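PDB 2VO8: Exo-alpha-sialidase from Clostridium perfringens, which probably hydrolyses terminal sialic acid linkages as a family 33 glycoside hydrolase and carries a cohesin module that probably mediates high-affinity assembly of toxin complexes. Local coordinates for residues S71-V74 against K78-I81. Numbering follows the deposited sequence.
Sequences SKEV and KVRI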
loop_
_atom_site.group_PDB
_atom_site.type_symbol
_atom_site.label_atom_id
_atom_site.label_comp_id
_atom_site.label_asym_id
_atom_site.label_seq_id
_atom_site.Cartn_x
_atom_site.Cartn_y
_atom_site.Cartn_z
ATOM N N SER A 71 -6.307 -9.425 1.229
ATOM C CA SER A 71 -6.659 -8.428 0.230
ATOM C C SER A 71 -7.776 -8.929 -0.677
ATOM O O SER A 71 -7.880 -10.131 -0.932
ATOM C CB SER A 71 -5.447 -8.039 -0.595
ATOM O OG SER A 71 -5.053 -9.073 -1.482
ATOM N N LYS A 72 -8.592 -7.998 -1.160
ATOM C CA LYS A 72 -9.653 -8.293 -2.135
ATOM C C LYS A 72 -9.766 -7.119 -3.104
ATOM O O LYS A 72 -9.897 -5.956 -2.689
ATOM C CB LYS A 72 -11.014 -8.510 -1.452
ATOM C CG LYS A 72 -12.121 -9.122 -2.387
ATOM C CD LYS A 72 -13.574 -9.091 -1.791
ATOM C CE LYS A 72 -13.974 -7.698 -1.245
ATOM N NZ LYS A 72 -15.465 -7.447 -0.998
ATOM N N GLU A 73 -9.707 -7.443 -4.388
ATOM C CA GLU A 73 -9.992 -6.473 -5.400
ATOM C C GLU A 73 -11.516 -6.374 -5.467
ATOM O O GLU A 73 -12.185 -7.237 -6.082
ATOM C CB GLU A 73 -9.359 -6.898 -6.717
ATOM C CG GLU A 73 -9.467 -5.804 -7.722
ATOM C CD GLU A 73 -8.504 -5.941 -8.875
ATOM O OE1 GLU A 73 -8.095 -7.070 -9.179
ATOM O OE2 GLU A 73 -8.206 -4.910 -9.527
ATOM N N VAL A 74 -12.058 -5.351 -4.796
ATOM C CA VAL A 74 -13.511 -5.180 -4.646
ATOM C C VAL A 74 -14.206 -4.549 -5.867
ATOM O O VAL A 74 -15.403 -4.716 -6.056
ATOM C CB VAL A 74 -13.862 -4.399 -3.368
ATOM C CG1 VAL A 74 -13.133 -4.986 -2.148
ATOM C CG2 VAL A 74 -13.569 -2.895 -3.522
ATOM N N LYS A 78 -9.407 -1.276 -7.545
ATOM C CA LYS A 78 -9.621 -0.859 -6.136
ATOM C C LYS A 78 -9.504 -2.074 -5.234
ATOM O O LYS A 78 -10.330 -2.980 -5.323
ATOM C CB LYS A 78 -10.984 -0.207 -5.945
ATOM C CG LYS A 78 -11.143 1.081 -6.750
ATOM C CD LYS A 78 -12.432 1.773 -6.435
ATOM C CE LYS A 78 -12.542 3.099 -7.189
ATOM N NZ LYS A 78 -13.944 3.560 -7.326
ATOM N N VAL A 79 -8.462 -2.082 -4.392
ATOM C CA VAL A 79 -8.064 -3.288 -3.641
ATOM C C VAL A 79 -8.046 -2.955 -2.140
ATOM O O VAL A 79 -7.271 -2.101 -1.684
ATOM C CB VAL A 79 -6.701 -3.825 -4.045
ATOM C CG1 VAL A 79 -6.436 -5.252 -3.389
ATOM C CG2 VAL A 79 -6.526 -3.886 -5.564
ATOM N N ARG A 80 -8.909 -3.644 -1.406
ATOM C CA ARG A 80 -8.951 -3.551 0.044
ATOM C C ARG A 80 -7.852 -4.430 0.611
ATOM O O ARG A 80 -7.807 -5.622 0.318
ATOM C CB ARG A 80 -10.312 -3.979 0.582
ATOM C CG ARG A 80 -10.351 -3.874 2.093
ATOM C CD ARG A 80 -11.760 -3.891 2.626
ATOM N NE ARG A 80 -12.356 -5.232 2.593
ATOM C CZ ARG A 80 -13.425 -5.598 1.871
ATOM N NH1 ARG A 80 -14.065 -4.732 1.070
ATOM N NH2 ARG A 80 -13.862 -6.853 1.936
ATOM N N ILE A 81 -6.984 -3.841 1.421
ATOM C CA ILE A 81 -5.797 -4.498 1.974
ATOM C C ILE A 81 -5.818 -4.337 3.492
ATOM O O ILE A 81 -5.872 -3.204 4.002
ATOM C CB ILE A 81 -4.497 -3.946 1.421
ATOM C CG1 ILE A 81 -4.493 -4.016 -0.119
ATOM C CG2 ILE A 81 -3.276 -4.641 2.076
ATOM C CD1 ILE A 81 -3.283 -3.558 -0.688
#
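Ser-71 faces Ile-81 as an antiparallel non-hydrogen-bonded pair, the serine CB lying 4.2 Å from CG1 of the isoleucine. The serine CA also leans on the carbonyl of Arg-80, a CA-H...O contact. Next comes the hydrogen-bonded pair: Lys-72 N gives its hydrogen to Arg-80 O at 2.9 Å, and Arg-80 N returns one to Lys-72 O at 2.8 Å. On this face the two long side chains run side by side. Both leave with CG anti to the backbone N (chi1 -168° and -180°) and bend at chi3, which leaves Lys-72 NZ 3.4 Å from Arg-80 NH2, two donors with no bond between them. Glu-73 shares the other face with Ser-71, Val-79 and Ile-81; its CG rests 4.1 Å from Val-79 CG2, while OE2 is hydrogen-bonded to Tyr-50 OH and to Gly-77 N in the turn. Leu-57 and Ile-60 of strand 55-62 touch Val-79 on that side. Nearer the turn, Val-74 N makes a weak hydrogen bond of 3.0 Å to Lys-78 O, and Val-74 CG1 meets Arg-80 NH1 at 3.4 Å. This is the turn end of a beta hairpin in the cohesin domain, with backbone bonds and apolar packing holding the strands together, probably against some repulsion between Lys-72 and Arg-80.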